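Local coordinates for protein 2-oxo-1,2-dihydroquinoline 8-monooxygenase, oxygenase component (Pseudomonas putida, PDB 1Z02) that probably hydroxylates 2-oxo-1,2-dihydroquinoline at position 8, activating oxygen at a mononuclear iron supplied with electrons by a Rieske [2Fe-2S] cluster, at residues L165-P174 against P186-D194; I41-T50 against E143-E154. One frame throughout, in Å; residues are numbered along the deposited sequence.

Contact 1 (L165-P174 against P186-D194); sequences LAHDLPFRFP and PSSPSVLDD
Leu192 touches four residues of 165-174. Its CB sits 3.6 Å above the plane of the Arg172 guanidinium, toward the rim of that face. One bond on, CG packs against Leu169 CD2 at 3.9 Å. The chain then forks: CD1 touches both Ala166 CB, 3.9 Å away, and Arg172 NH2, while CD2 meets Leu165 CD2 at 4.0 Å. Arg172 reaches this place by bending at chi3 (66°), and its NE passes Ser190 CB. NH1 donates in the guanidinium plane to Asp193 OD2 (2.8 Å, N-H...O 152°), a salt bridge in which the two planes stand 42° apart. Asp193 OD1 is held as well, by Ser190 N from above the carboxylate plane, within a type I turn whose Ser190 OG also accepts from Leu192 N in an ST turn. Water also spans the gap: one molecule links Pro170 O to the side-chain Ser190 OG, another joins backbone to backbone, Phe173 N to Ser188 O. These two runs of the long connection between strands 147-152 and 196-206, packed on strands 301-305, 313-320 and 325-335 of the large sheet, are thus fastened by one charged pair beside a leucine cluster, with one water bridging backbone to backbone.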
loop_
_atom_site.group_PDB
_atom_site.type_symbol
_atom_site.label_atom_id
_atom_site.label_comp_id
_atom_site.label_asym_id
_atom_site.label_seq_id
_atom_site.Cartn_x
_atom_site.Cartn_y
_atom_site.Cartn_z
ATOM N N LEU A 165 -35.670 12.728 8.840
ATOM C CA LEU A 165 -34.320 13.253 8.698
ATOM C C LEU A 165 -33.990 14.183 9.876
ATOM O O LEU A 165 -32.860 14.212 10.369
ATOM C CB LEU A 165 -34.205 14.013 7.370
ATOM C CG LEU A 165 -32.988 14.915 7.147
ATOM C CD1 LEU A 165 -31.720 14.072 7.052
ATOM C CD2 LEU A 165 -33.211 15.735 5.882
ATOM N N ALA A 166 -34.989 14.935 10.326
ATOM C CA ALA A 166 -34.813 15.866 11.431
ATOM C C ALA A 166 -34.180 15.201 12.655
ATOM O O ALA A 166 -33.399 15.825 13.375
ATOM C CB ALA A 166 -36.167 16.486 11.802
ATOM N N HIS A 167 -34.506 13.930 12.887
ATOM C CA HIS A 167 -33.958 13.216 14.039
ATOM C C HIS A 167 -32.439 13.066 14.013
ATOM O O HIS A 167 -31.817 12.843 15.057
ATOM C CB HIS A 167 -34.611 11.838 14.180
ATOM C CG HIS A 167 -36.003 11.883 14.729
ATOM N ND1 HIS A 167 -36.656 10.759 15.192
ATOM C CD2 HIS A 167 -36.873 12.911 14.882
ATOM C CE1 HIS A 167 -37.866 11.092 15.605
ATOM N NE2 HIS A 167 -38.023 12.392 15.428
ATOM N N ASP A 168 -31.844 13.186 12.831
ATOM C CA ASP A 168 -30.390 13.083 12.698
ATOM C C ASP A 168 -29.778 14.408 12.240
ATOM O O ASP A 168 -28.712 14.434 11.613
ATOM C CB ASP A 168 -30.017 11.971 11.709
ATOM C CG ASP A 168 -30.178 10.581 12.301
ATOM O OD1 ASP A 168 -29.953 9.587 11.575
ATOM O OD2 ASP A 168 -30.527 10.477 13.498
ATOM N N LEU A 169 -30.469 15.504 12.546
ATOM C CA LEU A 169 -30.009 16.842 12.190
ATOM C C LEU A 169 -29.937 17.650 13.480
ATOM O O LEU A 169 -30.674 17.373 14.427
ATOM C CB LEU A 169 -30.988 17.476 11.201
ATOM C CG LEU A 169 -30.455 17.819 9.803
ATOM C CD1 LEU A 169 -29.518 16.795 9.308
ATOM C CD2 LEU A 169 -31.579 18.033 8.854
ATOM N N PRO A 170 -29.048 18.655 13.545
ATOM C CA PRO A 170 -28.925 19.471 14.764
ATOM C C PRO A 170 -30.245 20.062 15.270
ATOM O O PRO A 170 -31.229 20.122 14.526
ATOM C CB PRO A 170 -27.932 20.556 14.354
ATOM C CG PRO A 170 -27.052 19.834 13.364
ATOM C CD PRO A 170 -28.059 19.061 12.532
ATOM N N PHE A 171 -30.246 20.490 16.533
ATOM C CA PHE A 171 -31.424 21.092 17.165
ATOM C C PHE A 171 -31.833 22.331 16.380
ATOM O O PHE A 171 -30.976 23.093 15.944
ATOM C CB PHE A 171 -31.118 21.492 18.614
ATOM C CG PHE A 171 -30.503 20.391 19.432
ATOM C CD1 PHE A 171 -29.136 20.383 19.694
ATOM C CD2 PHE A 171 -31.288 19.350 19.923
ATOM C CE1 PHE A 171 -28.554 19.354 20.430
ATOM C CE2 PHE A 171 -30.715 18.312 20.661
ATOM C CZ PHE A 171 -29.345 18.316 20.913
ATOM N N ARG A 172 -33.140 22.535 16.208
ATOM C CA ARG A 172 -33.648 23.678 15.452
ATOM C C ARG A 172 -34.085 24.839 16.332
ATOM O O ARG A 172 -34.574 24.629 17.441
ATOM C CB ARG A 172 -34.834 23.255 14.577
ATOM C CG ARG A 172 -34.531 22.101 13.647
ATOM C CD ARG A 172 -35.746 21.682 12.840
ATOM N NE ARG A 172 -36.185 22.718 11.909
ATOM C CZ ARG A 172 -37.116 22.536 10.976
ATOM N NH1 ARG A 172 -37.455 23.536 10.170
ATOM N NH2 ARG A 172 -37.705 21.351 10.842
ATOM N N PHE A 173 -33.897 26.054 15.819
ATOM C CA PHE A 173 -34.294 27.294 16.489
ATOM C C PHE A 173 -35.150 28.062 15.483
ATOM O O PHE A 173 -34.959 27.923 14.275
ATOM C CB PHE A 173 -33.076 28.143 16.864
ATOM C CG PHE A 173 -32.173 27.491 17.869
ATOM C CD1 PHE A 173 -31.130 26.663 17.459
ATOM C CD2 PHE A 173 -32.380 27.681 19.231
ATOM C CE1 PHE A 173 -30.317 26.030 18.391
ATOM C CE2 PHE A 173 -31.569 27.050 20.170
ATOM C CZ PHE A 173 -30.537 26.226 19.749
ATOM N N PRO A 174 -36.080 28.903 15.960
ATOM C CA PRO A 174 -36.404 29.205 17.355
ATOM C C PRO A 174 -37.141 28.105 18.124
ATOM O O PRO A 174 -37.352 28.232 19.330
ATOM C CB PRO A 174 -37.237 30.475 17.233
ATOM C CG PRO A 174 -38.004 30.218 15.991
ATOM C CD PRO A 174 -36.954 29.673 15.053
ATOM N N PRO A 186 -29.075 36.014 17.241
ATOM C CA PRO A 186 -30.325 35.545 16.635
ATOM C C PRO A 186 -30.328 34.047 16.297
ATOM O O PRO A 186 -29.273 33.424 16.148
ATOM C CB PRO A 186 -30.464 36.433 15.400
ATOM C CG PRO A 186 -29.043 36.707 15.025
ATOM C CD PRO A 186 -28.395 36.982 16.362
ATOM N N SER A 187 -31.529 33.487 16.178
ATOM C CA SER A 187 -31.718 32.071 15.882
ATOM C C SER A 187 -31.021 31.586 14.615
ATOM O O SER A 187 -31.134 32.209 13.556
ATOM C CB SER A 187 -33.219 31.759 15.778
ATOM O OG SER A 187 -33.884 31.941 17.018
ATOM N N SER A 188 -30.309 30.465 14.729
ATOM C CA SER A 188 -29.617 29.881 13.586
ATOM C C SER A 188 -30.619 29.095 12.751
ATOM O O SER A 188 -31.455 28.354 13.290
ATOM C CB SER A 188 -28.498 28.938 14.041
ATOM O OG SER A 188 -27.465 29.642 14.704
ATOM N N PRO A 189 -30.562 29.258 11.422
ATOM C CA PRO A 189 -31.479 28.546 10.534
ATOM C C PRO A 189 -31.065 27.089 10.350
ATOM O O PRO A 189 -29.924 26.719 10.619
ATOM C CB PRO A 189 -31.385 29.345 9.238
ATOM C CG PRO A 189 -29.959 29.787 9.231
ATOM C CD PRO A 189 -29.748 30.229 10.668
ATOM N N SER A 190 -32.007 26.270 9.895
ATOM C CA SER A 190 -31.772 24.845 9.652
ATOM C C SER A 190 -31.791 24.629 8.140
ATOM O O SER A 190 -32.316 25.474 7.408
ATOM C CB SER A 190 -32.881 24.016 10.311
ATOM O OG SER A 190 -32.760 22.639 9.994
ATOM N N VAL A 191 -31.219 23.533 7.647
ATOM C CA VAL A 191 -31.261 23.313 6.206
ATOM C C VAL A 191 -32.692 22.900 5.832
ATOM O O VAL A 191 -33.050 22.830 4.654
ATOM C CB VAL A 191 -30.264 22.210 5.714
ATOM C CG1 VAL A 191 -28.902 22.478 6.229
ATOM C CG2 VAL A 191 -30.761 20.851 6.047
ATOM N N LEU A 192 -33.518 22.651 6.848
ATOM C CA LEU A 192 -34.915 22.265 6.639
ATOM C C LEU A 192 -35.829 23.481 6.500
ATOM O O LEU A 192 -36.958 23.363 6.027
ATOM C CB LEU A 192 -35.419 21.391 7.800
ATOM C CG LEU A 192 -34.817 19.995 7.987
ATOM C CD1 LEU A 192 -35.416 19.360 9.224
ATOM C CD2 LEU A 192 -35.102 19.134 6.763
ATOM N N ASP A 193 -35.333 24.647 6.907
ATOM C CA ASP A 193 -36.111 25.882 6.848
ATOM C C ASP A 193 -36.394 26.367 5.429
ATOM O O ASP A 193 -35.584 26.191 4.515
ATOM C CB ASP A 193 -35.403 26.997 7.631
ATOM C CG ASP A 193 -35.444 26.775 9.126
ATOM O OD1 ASP A 193 -34.685 27.449 9.848
ATOM O OD2 ASP A 193 -36.247 25.939 9.579
ATOM N N ASP A 194 -37.560 26.981 5.247
ATOM C CA ASP A 194 -37.922 27.505 3.941
ATOM C C ASP A 194 -36.959 28.636 3.580
ATOM O O ASP A 194 -36.572 29.432 4.439
ATOM C CB ASP A 194 -39.363 28.026 3.954
ATOM C CG ASP A 194 -40.394 26.906 3.865
ATOM O OD1 ASP A 194 -41.607 27.206 3.919
ATOM O OD2 ASP A 194 -39.995 25.731 3.729
HETATM O O HOH W 1 -31.012 21.788 12.089
HETATM O O HOH W 2 -35.585 25.383 11.945
HETATM O O HOH W 3 -32.461 25.841 13.223
#

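Contact 2 (I41-T50 against E143-E154); sequences INHWYPALFT and EVNGMIFVFVRE
Trp44 carries Phe151 CB over one face of its indole, 3.8 Å from the centroid of the six-membered ring and 4° off its normal. The Phe151 ring, its CG anti to the backbone N (chi1 -174°), turns an edge to the five-membered ring: an edge-to-face pair with centroids 4.8 Å apart and planes at 57°. Phe149 O lies at the indole edge, and NE1 is bonded to Pro163 O. The Phe49 ring has Gly146 O at its edge and Met147 SD obliquely beside it, 3.7 Å from CE2, a Met-aromatic contact; the bent methionine chain brings CE to Pro46 CB, which also meets Phe149 CE2.

Beneath the rings, antiparallel strands 43-49 and 147-152 are bonded both ways at Tyr45 and Val150. Two irregularities interrupt the ladder. Ala47 and Leu48 face Ile148 in a classic bulge, while Asn42 and His43 face Val152 in a G1 bulge, where Val152 O accepts from Asn42 N (2.7 Å) and weakly from His43 N. Ala47 CB and Val150 CG2 are tight at 3.4 Å. At the far end Thr50 OG1 donates to Glu143 OE1 (2.8 Å) on its anti lone pair; Arg72 is a second partner of that oxygen. Gly146, in the type I' turn of the adjoining hairpin, accepts from Thr50 N.

The three-stranded sheet thus has an aromatic face that includes a meeting of Phe49 with Trp329, and a second face where Leu48, Ile148 and Val152 pack on strands 58-63 and 66-73: largely apolar packing on both faces, with backbone bonds setting the register.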
loop_
_atom_site.group_PDB
_atom_site.type_symbol
_atom_site.label_atom_id
_atom_site.label_comp_id
_atom_site.label_asym_id
_atom_site.label_seq_id
_atom_site.Cartn_x
_atom_site.Cartn_y
_atom_site.Cartn_z
ATOM N N ILE A 41 -24.367 2.865 11.637
ATOM C CA ILE A 41 -25.248 2.630 10.509
ATOM C C ILE A 41 -26.700 2.834 10.931
ATOM O O ILE A 41 -27.001 2.877 12.124
ATOM C CB ILE A 41 -25.019 1.206 9.941
ATOM C CG1 ILE A 41 -25.568 1.118 8.515
ATOM C CG2 ILE A 41 -25.649 0.166 10.850
ATOM C CD1 ILE A 41 -25.138 -0.130 7.775
ATOM N N ASN A 42 -27.589 2.962 9.950
ATOM C CA ASN A 42 -29.006 3.203 10.188
ATOM C C ASN A 42 -29.171 4.642 10.668
ATOM O O ASN A 42 -29.861 4.903 11.656
ATOM C CB ASN A 42 -29.560 2.230 11.234
ATOM C CG ASN A 42 -29.507 0.790 10.769
ATOM O OD1 ASN A 42 -29.403 -0.129 11.574
ATOM N ND2 ASN A 42 -29.592 0.589 9.465
ATOM N N HIS A 43 -28.520 5.562 9.955
ATOM C CA HIS A 43 -28.565 6.994 10.251
ATOM C C HIS A 43 -28.575 7.788 8.947
ATOM O O HIS A 43 -28.212 7.258 7.893
ATOM C CB HIS A 43 -27.344 7.423 11.081
ATOM C CG HIS A 43 -27.493 7.193 12.554
ATOM N ND1 HIS A 43 -27.059 6.044 13.182
ATOM C CD2 HIS A 43 -28.013 7.975 13.529
ATOM C CE1 HIS A 43 -27.302 6.130 14.476
ATOM N NE2 HIS A 43 -27.881 7.294 14.714
ATOM N N TRP A 44 -29.000 9.049 9.017
ATOM C CA TRP A 44 -29.034 9.910 7.836
ATOM C C TRP A 44 -27.677 10.586 7.674
ATOM O O TRP A 44 -27.067 11.009 8.656
ATOM C CB TRP A 44 -30.117 11.004 7.955
ATOM C CG TRP A 44 -31.538 10.526 7.811
ATOM C CD1 TRP A 44 -32.379 10.128 8.811
ATOM C CD2 TRP A 44 -32.284 10.408 6.591
ATOM N NE1 TRP A 44 -33.603 9.766 8.288
ATOM C CE2 TRP A 44 -33.570 9.926 6.930
ATOM C CE3 TRP A 44 -31.990 10.657 5.243
ATOM C CZ2 TRP A 44 -34.562 9.697 5.969
ATOM C CZ3 TRP A 44 -32.977 10.428 4.288
ATOM C CH2 TRP A 44 -34.245 9.948 4.658
ATOM N N TYR A 45 -27.210 10.681 6.433
ATOM C CA TYR A 45 -25.934 11.329 6.128
ATOM C C TYR A 45 -26.073 12.122 4.839
ATOM O O TYR A 45 -26.901 11.793 3.992
ATOM C CB TYR A 45 -24.815 10.304 5.894
ATOM C CG TYR A 45 -24.348 9.547 7.107
ATOM C CD1 TYR A 45 -24.858 8.287 7.404
ATOM C CD2 TYR A 45 -23.381 10.089 7.959
ATOM C CE1 TYR A 45 -24.417 7.581 8.515
ATOM C CE2 TYR A 45 -22.935 9.393 9.076
ATOM C CZ TYR A 45 -23.458 8.137 9.351
ATOM O OH TYR A 45 -23.036 7.436 10.458
ATOM N N PRO A 46 -25.269 13.182 4.676
ATOM C CA PRO A 46 -25.338 13.972 3.447
ATOM C C PRO A 46 -24.587 13.139 2.398
ATOM O O PRO A 46 -23.506 12.606 2.677
ATOM C CB PRO A 46 -24.611 15.261 3.833
ATOM C CG PRO A 46 -23.590 14.790 4.818
ATOM C CD PRO A 46 -24.385 13.827 5.669
ATOM N N ALA A 47 -25.169 12.988 1.214
ATOM C CA ALA A 47 -24.532 12.199 0.164
ATOM C C ALA A 47 -23.865 13.059 -0.903
ATOM O O ALA A 47 -22.706 12.830 -1.276
ATOM C CB ALA A 47 -25.566 11.270 -0.494
ATOM N N LEU A 48 -24.605 14.040 -1.405
ATOM C CA LEU A 48 -24.096 14.918 -2.455
ATOM C C LEU A 48 -24.859 16.227 -2.434
ATOM O O LEU A 48 -25.961 16.290 -1.901
ATOM C CB LEU A 48 -24.309 14.271 -3.833
ATOM C CG LEU A 48 -23.580 12.980 -4.211
ATOM C CD1 LEU A 48 -24.220 12.378 -5.446
ATOM C CD2 LEU A 48 -22.113 13.272 -4.448
ATOM N N PHE A 49 -24.260 17.271 -2.993
ATOM C CA PHE A 49 -24.943 18.548 -3.100
ATOM C C PHE A 49 -25.853 18.350 -4.304
ATOM O O PHE A 49 -25.553 17.553 -5.195
ATOM C CB PHE A 49 -23.963 19.686 -3.400
ATOM C CG PHE A 49 -23.200 20.171 -2.198
ATOM C CD1 PHE A 49 -21.816 20.021 -2.133
ATOM C CD2 PHE A 49 -23.861 20.796 -1.138
ATOM C CE1 PHE A 49 -21.093 20.484 -1.027
ATOM C CE2 PHE A 49 -23.150 21.264 -0.023
ATOM C CZ PHE A 49 -21.760 21.106 0.029
ATOM N N THR A 50 -26.967 19.062 -4.339
ATOM C CA THR A 50 -27.891 18.943 -5.449
ATOM C C THR A 50 -27.192 19.170 -6.790
ATOM O O THR A 50 -27.473 18.474 -7.767
ATOM C CB THR A 50 -29.055 19.946 -5.274
ATOM O OG1 THR A 50 -29.866 19.540 -4.160
ATOM C CG2 THR A 50 -29.911 20.016 -6.524
ATOM N N GLU A 143 -33.984 15.003 -0.111
ATOM C CA GLU A 143 -33.290 16.155 -0.677
ATOM C C GLU A 143 -33.987 17.443 -0.237
ATOM O O GLU A 143 -35.215 17.547 -0.305
ATOM C CB GLU A 143 -33.292 16.059 -2.205
ATOM C CG GLU A 143 -32.503 17.163 -2.907
ATOM C CD GLU A 143 -32.483 16.987 -4.401
ATOM O OE1 GLU A 143 -31.676 17.653 -5.077
ATOM O OE2 GLU A 143 -33.282 16.179 -4.904
ATOM N N VAL A 144 -33.203 18.422 0.203
ATOM C CA VAL A 144 -33.759 19.685 0.664
ATOM C C VAL A 144 -32.736 20.824 0.594
ATOM O O VAL A 144 -31.590 20.677 1.024
ATOM C CB VAL A 144 -34.278 19.553 2.122
ATOM C CG1 VAL A 144 -33.116 19.281 3.070
ATOM C CG2 VAL A 144 -35.012 20.816 2.541
ATOM N N ASN A 145 -33.170 21.951 0.032
ATOM C CA ASN A 145 -32.351 23.152 -0.112
ATOM C C ASN A 145 -30.895 22.946 -0.546
ATOM O O ASN A 145 -29.963 23.450 0.093
ATOM C CB ASN A 145 -32.399 23.972 1.184
ATOM C CG ASN A 145 -33.788 24.521 1.469
ATOM O OD1 ASN A 145 -34.465 25.000 0.564
ATOM N ND2 ASN A 145 -34.215 24.455 2.729
ATOM N N GLY A 146 -30.716 22.223 -1.649
ATOM C CA GLY A 146 -29.383 21.981 -2.177
ATOM C C GLY A 146 -28.614 20.811 -1.586
ATOM O O GLY A 146 -27.483 20.541 -2.009
ATOM N N MET A 147 -29.222 20.113 -0.627
ATOM C CA MET A 147 -28.590 18.971 0.038
ATOM C C MET A 147 -29.343 17.672 -0.214
ATOM O O MET A 147 -30.564 17.619 -0.080
ATOM C CB MET A 147 -28.552 19.188 1.554
ATOM C CG MET A 147 -27.688 20.320 2.055
ATOM S SD MET A 147 -25.955 19.958 1.928
ATOM C CE MET A 147 -25.715 18.813 3.320
ATOM N N ILE A 148 -28.605 16.622 -0.557
ATOM C CA ILE A 148 -29.197 15.310 -0.787
ATOM C C ILE A 148 -28.769 14.380 0.351
ATOM O O ILE A 148 -27.612 13.952 0.401
ATOM C CB ILE A 148 -28.729 14.680 -2.124
ATOM C CG1 ILE A 148 -29.236 15.512 -3.307
ATOM C CG2 ILE A 148 -29.263 13.248 -2.243
ATOM C CD1 ILE A 148 -28.837 14.968 -4.659
ATOM N N PHE A 149 -29.688 14.079 1.267
ATOM C CA PHE A 149 -29.381 13.184 2.383
ATOM C C PHE A 149 -29.850 11.769 2.071
ATOM O O PHE A 149 -30.879 11.571 1.422
ATOM C CB PHE A 149 -30.053 13.650 3.684
ATOM C CG PHE A 149 -29.581 14.991 4.173
ATOM C CD1 PHE A 149 -30.174 16.169 3.714
ATOM C CD2 PHE A 149 -28.539 15.078 5.091
ATOM C CE1 PHE A 149 -29.728 17.417 4.171
ATOM C CE2 PHE A 149 -28.089 16.307 5.551
ATOM C CZ PHE A 149 -28.685 17.485 5.090
ATOM N N VAL A 150 -29.082 10.784 2.523
ATOM C CA VAL A 150 -29.427 9.387 2.299
ATOM C C VAL A 150 -29.407 8.673 3.634
ATOM O O VAL A 150 -28.559 8.955 4.481
ATOM C CB VAL A 150 -28.417 8.689 1.346
ATOM C CG1 VAL A 150 -28.787 7.236 1.164
ATOM C CG2 VAL A 150 -28.408 9.379 -0.001
ATOM N N PHE A 151 -30.361 7.770 3.832
ATOM C CA PHE A 151 -30.435 7.002 5.068
ATOM C C PHE A 151 -29.667 5.704 4.821
ATOM O O PHE A 151 -30.206 4.753 4.232
ATOM C CB PHE A 151 -31.891 6.681 5.420
ATOM C CG PHE A 151 -32.060 6.024 6.759
ATOM C CD1 PHE A 151 -31.845 6.740 7.932
ATOM C CD2 PHE A 151 -32.402 4.678 6.852
ATOM C CE1 PHE A 151 -31.967 6.126 9.177
ATOM C CE2 PHE A 151 -32.525 4.052 8.099
ATOM C CZ PHE A 151 -32.304 4.780 9.261
ATOM N N VAL A 152 -28.410 5.675 5.260
ATOM C CA VAL A 152 -27.555 4.504 5.085
ATOM C C VAL A 152 -27.926 3.469 6.140
ATOM O O VAL A 152 -27.680 3.661 7.333
ATOM C CB VAL A 152 -26.066 4.889 5.217
ATOM C CG1 VAL A 152 -25.174 3.706 4.809
ATOM C CG2 VAL A 152 -25.778 6.107 4.349
ATOM N N ARG A 153 -28.514 2.364 5.693
ATOM C CA ARG A 153 -28.974 1.322 6.601
ATOM C C ARG A 153 -28.484 -0.076 6.259
ATOM O O ARG A 153 -27.994 -0.326 5.155
ATOM C CB ARG A 153 -30.507 1.312 6.613
ATOM C CG ARG A 153 -31.094 1.148 5.220
ATOM C CD ARG A 153 -32.573 0.842 5.237
ATOM N NE ARG A 153 -33.122 0.767 3.884
ATOM C CZ ARG A 153 -34.408 0.558 3.616
ATOM N NH1 ARG A 153 -34.827 0.506 2.359
ATOM N NH2 ARG A 153 -35.277 0.399 4.610
ATOM N N GLU A 154 -28.630 -0.987 7.218
ATOM C CA GLU A 154 -28.252 -2.380 7.011
ATOM C C GLU A 154 -29.319 -2.964 6.092
ATOM O O GLU A 154 -30.450 -2.467 6.047
ATOM C CB GLU A 154 -28.262 -3.150 8.334
ATOM C CG GLU A 154 -27.535 -2.481 9.481
ATOM C CD GLU A 154 -27.696 -3.243 10.778
ATOM O OE1 GLU A 154 -26.956 -4.222 10.999
ATOM O OE2 GLU A 154 -28.582 -2.872 11.570
HETATM O O HOH W 4 -32.609 20.903 -3.219
#

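How the contacts relate
Both segments of contact 2 precede those of contact 1 in the sequence, and their centres lie 15 Å apart. Two probable hydrogen bonds join them directly. Val191 O of contact 1 meets Asn145 ND2, in the hairpin turn of contact 2, at 2.8 Å; Asp168 OD1 meets Trp44 N at the same distance and also pairs with Arg406. The small sheet of contact 2, flanked by strands of the Rieske region, is thereby tied to the loops that precede strand 196-206 of the part that holds the mononuclear iron. Both contacts lie away from the [2Fe-2S] cluster and from the mononuclear iron held by His221, His225 and Asp365, and neither is touched by another subunit of the trimer.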